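Side-chain contacts in kinetochore protein Mis16 (Schizosaccharomyces japonicus, PDB 4XYH), which recognises histone H4 and, independently, the CENP-A-specific chaperone Scm3, and so probably serves the loading of CENP-A at centromeres: residues R138-P141 / D145-A148; L388-N391 / K395-L398. All coordinates share one frame; numbering follows the deposited sequence.

Contact 1 of 2, residues R138-P141 / D145-A148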
loop_
_atom_site.group_PDB
_atom_site.type_symbol
_atom_site.label_atom_id
_atom_site.label_comp_id
_atom_site.label_asym_id
_atom_site.label_seq_id
_atom_site.Cartn_x
_atom_site.Cartn_y
_atom_site.Cartn_z
ATOM N N ARG A 138 -2.545 2.245 -8.554
ATOM C CA ARG A 138 -1.102 2.080 -8.740
ATOM C C ARG A 138 -0.649 2.480 -10.157
ATOM O O ARG A 138 -1.280 2.083 -11.143
ATOM C CB ARG A 138 -0.718 0.623 -8.457
ATOM C CG ARG A 138 -0.964 0.169 -7.004
ATOM C CD ARG A 138 -0.003 0.877 -6.038
ATOM N NE ARG A 138 -0.147 0.474 -4.639
ATOM C CZ ARG A 138 -0.828 1.164 -3.724
ATOM N NH1 ARG A 138 -1.456 2.286 -4.061
ATOM N NH2 ARG A 138 -0.884 0.733 -2.464
ATOM N N PHE A 139 0.449 3.229 -10.270
ATOM C CA PHE A 139 0.926 3.667 -11.585
ATOM C C PHE A 139 1.846 2.585 -12.193
ATOM O O PHE A 139 2.546 1.885 -11.478
ATOM C CB PHE A 139 1.649 5.028 -11.489
ATOM C CG PHE A 139 2.930 5.000 -10.670
ATOM C CD1 PHE A 139 4.100 4.448 -11.186
ATOM C CD2 PHE A 139 2.963 5.537 -9.384
ATOM C CE1 PHE A 139 5.279 4.400 -10.425
ATOM C CE2 PHE A 139 4.139 5.508 -8.619
ATOM C CZ PHE A 139 5.299 4.937 -9.142
ATOM N N MET A 140 1.822 2.418 -13.508
ATOM C CA MET A 140 2.703 1.427 -14.139
ATOM C C MET A 140 4.157 1.894 -13.963
ATOM O O MET A 140 4.466 3.033 -14.293
ATOM C CB MET A 140 2.343 1.268 -15.608
ATOM C CG MET A 140 3.032 0.114 -16.281
ATOM S SD MET A 140 2.443 -0.105 -17.953
ATOM C CE MET A 140 3.341 1.207 -18.794
ATOM N N PRO A 141 5.031 1.058 -13.368
ATOM C CA PRO A 141 6.393 1.541 -13.079
ATOM C C PRO A 141 7.200 1.932 -14.324
ATOM O O PRO A 141 8.002 2.848 -14.223
ATOM C CB PRO A 141 7.056 0.360 -12.343
ATOM C CG PRO A 141 6.139 -0.791 -12.472
ATOM C CD PRO A 141 4.753 -0.223 -12.705
ATOM N N ASP A 145 2.378 7.440 -16.325
ATOM C CA ASP A 145 1.175 8.063 -16.882
ATOM C C ASP A 145 0.050 7.048 -16.995
ATOM O O ASP A 145 -1.118 7.412 -17.176
ATOM C CB ASP A 145 1.431 8.677 -18.271
ATOM C CG ASP A 145 2.218 9.989 -18.220
ATOM O OD1 ASP A 145 2.112 10.744 -17.219
ATOM O OD2 ASP A 145 2.934 10.263 -19.218
ATOM N N ILE A 146 0.407 5.773 -16.940
ATOM C CA ILE A 146 -0.581 4.703 -16.993
ATOM C C ILE A 146 -0.961 4.270 -15.559
ATOM O O ILE A 146 -0.111 3.796 -14.802
ATOM C CB ILE A 146 -0.047 3.482 -17.809
ATOM C CG1 ILE A 146 0.367 3.920 -19.226
ATOM C CG2 ILE A 146 -1.050 2.356 -17.829
ATOM C CD1 ILE A 146 -0.773 4.488 -20.062
ATOM N N ILE A 147 -2.227 4.465 -15.182
ATOM C CA ILE A 147 -2.696 4.121 -13.829
ATOM C C ILE A 147 -3.674 2.945 -13.898
ATOM O O ILE A 147 -4.572 2.921 -14.758
ATOM C CB ILE A 147 -3.420 5.300 -13.124
ATOM C CG1 ILE A 147 -2.656 6.622 -13.271
ATOM C CG2 ILE A 147 -3.723 4.958 -11.635
ATOM C CD1 ILE A 147 -1.300 6.621 -12.629
ATOM N N ALA A 148 -3.490 1.961 -13.018
ATOM C CA ALA A 148 -4.492 0.913 -12.838
ATOM C C ALA A 148 -5.212 1.143 -11.517
ATOM O O ALA A 148 -4.594 1.590 -10.554
ATOM C CB ALA A 148 -3.855 -0.467 -12.869
#
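The carbonyl oxygen of Arg138 is gripped by two donors. Across the hairpin Ala148 N lies 2.9 Å from Arg138 O, its hydrogen aimed almost straight, though the donor stands 22° off the plane of the carbonyl; the second donor is the indole NE1 of Trp190, on strand 187-190 of the next sheet. The bond is returned by Arg138 N, 2.9 Å from Ala148 O, which makes these two residues a hydrogen-bonded antiparallel pair. Nearer the turn, Met140 N closes on Ile146 O at 2.7 Å. The same oxygen also receives a CA-H...O contact from Phe139, whose CA stands 3.4 Å from Ile146 O.

Between these bonds Phe139 and Ile147 form a non-hydrogen-bonded pair. Their touch is made low on the phenylalanine: Ile147 CD1 comes within 3.5 Å of Phe139 CB. With CG placed between the backbone N and the carbonyl carbon (chi1 65°), the ring itself swings away from the isoleucine and meets the ring of Phe59, their planes close to parallel. Met140 and Ile146 instead lie alongside one another and point the same way, with Met140 CB 3.9 Å from Ile146 CB. The methionine chain runs out extended and then bends at its last torsion (chi3 78°), bringing CE back to 4.0 Å from Ile146 CG1. Trp190 packs against both of these chains and against Ala148. The guanidinium of Arg138 leads away from the hairpin, its NH2 in a salt bridge with Asp387. The twisted antiparallel pairing is that of a beta hairpin joining the two innermost strands of a WD40 propeller blade, wedged against the neighbouring blade through Trp190.

Contact 2 of 2, residues L388-N391 / K395-L398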
loop_
_atom_site.group_PDB
_atom_site.type_symbol
_atom_site.label_atom_id
_atom_site.label_comp_id
_atom_site.label_asym_id
_atom_site.label_seq_id
_atom_site.Cartn_x
_atom_site.Cartn_y
_atom_site.Cartn_z
ATOM N N LEU A 388 -0.241 3.510 3.048
ATOM C CA LEU A 388 0.943 4.354 3.207
ATOM C C LEU A 388 1.921 4.117 2.075
ATOM O O LEU A 388 1.867 3.085 1.392
ATOM C CB LEU A 388 1.631 4.127 4.559
ATOM C CG LEU A 388 1.856 2.722 5.115
ATOM C CD1 LEU A 388 2.759 1.916 4.238
ATOM C CD2 LEU A 388 2.449 2.789 6.517
ATOM N N SER A 389 2.815 5.074 1.891
ATOM C CA SER A 389 3.735 5.022 0.772
ATOM C C SER A 389 5.058 5.693 1.124
ATOM O O SER A 389 5.079 6.831 1.592
ATOM C CB SER A 389 3.084 5.690 -0.449
ATOM O OG SER A 389 3.942 5.713 -1.567
ATOM N N TRP A 390 6.163 4.985 0.907
ATOM C CA TRP A 390 7.484 5.614 0.958
ATOM C C TRP A 390 7.683 6.551 -0.221
ATOM O O TRP A 390 7.428 6.174 -1.349
ATOM C CB TRP A 390 8.589 4.584 0.921
ATOM C CG TRP A 390 8.825 3.865 2.176
ATOM C CD1 TRP A 390 8.327 2.637 2.527
ATOM C CD2 TRP A 390 9.664 4.284 3.249
ATOM N NE1 TRP A 390 8.797 2.276 3.765
ATOM C CE2 TRP A 390 9.612 3.273 4.237
ATOM C CE3 TRP A 390 10.453 5.418 3.477
ATOM C CZ2 TRP A 390 10.316 3.358 5.434
ATOM C CZ3 TRP A 390 11.150 5.505 4.674
ATOM C CH2 TRP A 390 11.078 4.478 5.637
ATOM N N ASN A 391 8.150 7.762 0.044
ATOM C CA ASN A 391 8.576 8.686 -1.005
ATOM C C ASN A 391 9.905 8.194 -1.597
ATOM O O ASN A 391 10.879 8.053 -0.872
ATOM C CB ASN A 391 8.694 10.097 -0.410
ATOM C CG ASN A 391 9.067 11.154 -1.428
ATOM O OD1 ASN A 391 9.833 10.902 -2.346
ATOM N ND2 ASN A 391 8.528 12.359 -1.252
ATOM N N LYS A 395 14.910 10.989 1.054
ATOM C CA LYS A 395 15.173 10.087 2.161
ATOM C C LYS A 395 14.131 10.300 3.263
ATOM O O LYS A 395 13.789 11.436 3.581
ATOM C CB LYS A 395 16.586 10.316 2.716
ATOM C CG LYS A 395 17.716 9.964 1.749
ATOM C CD LYS A 395 17.833 8.458 1.578
ATOM C CE LYS A 395 17.968 7.775 2.939
ATOM N NZ LYS A 395 18.312 6.334 2.829
ATOM N N TRP A 396 13.616 9.207 3.813
ATOM C CA TRP A 396 12.817 9.248 5.036
ATOM C C TRP A 396 11.583 10.126 4.988
ATOM O O TRP A 396 11.233 10.751 5.988
ATOM C CB TRP A 396 13.700 9.681 6.216
ATOM C CG TRP A 396 14.674 8.612 6.537
ATOM C CD1 TRP A 396 15.982 8.559 6.163
ATOM C CD2 TRP A 396 14.405 7.397 7.236
ATOM N NE1 TRP A 396 16.551 7.397 6.608
ATOM C CE2 TRP A 396 15.603 6.661 7.267
ATOM C CE3 TRP A 396 13.267 6.860 7.842
ATOM C CZ2 TRP A 396 15.703 5.418 7.885
ATOM C CZ3 TRP A 396 13.368 5.624 8.459
ATOM C CH2 TRP A 396 14.577 4.917 8.476
ATOM N N VAL A 397 10.904 10.162 3.849
ATOM C CA VAL A 397 9.630 10.854 3.799
ATOM C C VAL A 397 8.520 9.844 3.541
ATOM O O VAL A 397 8.621 9.042 2.622
ATOM C CB VAL A 397 9.613 11.945 2.717
ATOM C CG1 VAL A 397 8.214 12.554 2.590
ATOM C CG2 VAL A 397 10.661 13.034 3.037
ATOM N N LEU A 398 7.459 9.881 4.347
ATOM C CA LEU A 398 6.352 8.944 4.178
ATOM C C LEU A 398 5.034 9.670 4.038
ATOM O O LEU A 398 4.855 10.766 4.570
ATOM C CB LEU A 398 6.276 7.960 5.350
ATOM C CG LEU A 398 7.500 7.041 5.366
ATOM C CD1 LEU A 398 8.605 7.582 6.288
ATOM C CD2 LEU A 398 7.149 5.631 5.716
HETATM O O HOH W 1 11.431 8.212 1.672
#
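Trp390 and Trp396 meet as an offset edge-to-face pair, the edge of Trp390 directed toward the face of Trp396. Their six-membered rings have planes turned 68° against each other and centroids 5.6 Å apart, and the closest atoms are Trp390 CH2 and Trp396 CZ3 at 3.8 Å. Leu398 takes a different approach to the same indole, lying over one of its faces. Its CD2 methyl sits almost on the ring normal, 3.7 Å from the centroid of the Trp390 six-membered ring, a CH-pi contact, while CD1 reaches toward the rim, 3.7 Å from Trp390 CZ3. Pairing of Trp390 with Leu398, antiparallel and non-hydrogen-bonded, puts both side chains on one face of the sheet; with CG anti to the carbonyl carbon (chi1 -77°), the indole lies alongside Leu398 with its outer edge toward Trp396. Its NE1 is bonded to Gln332 O of the adjacent blade, fixing the rotation of the ring. With an alanine here in place of the indole, Leu398 would probably face a gap, Trp396 would lose its edge-on neighbour and Gln332 O its indole donor.

Next along the chain, Asn391 and Val397 stand side by side, their CB atoms 3.7 Å apart. Asn391 N donates to Val397 O at 2.9 Å, a direct bond between the backbones. Further along, a water takes over the bridging: it donates to Asn391 O at 2.6 Å and accepts from Val397 N at 3.0 Å. The amide of Asn391 turns to other partners, OD1 receiving the N-H groups of Asn393 and Asn394 within the connecting turn, and ND2 bonding Gln73. Stacked in turn on Trp417, Trp396 extends the aromatic cluster at this turn, which links the first two strands of a WD40 blade at the closing seam of the beta propeller.

Contact 1 precedes contact 2 along the chain, and their centres lie 18 Å apart, with nearest atoms about 5 Å apart and no direct touch. Each joins the innermost strand of a propeller blade to the strand after it, 136-140 with 146-150 in one sheet and 385-390 with the start of 398-402 in the other. The second sheet is completed by strand 41-48 from the N-terminal part of the chain, which closes the ring. Strand 56-58 and its neighbouring residues contact both hairpins, and a salt bridge between strands 136-140 and 385-390 joins the two directly. Widely separated parts of the sequence are thereby tied together round the propeller's centre.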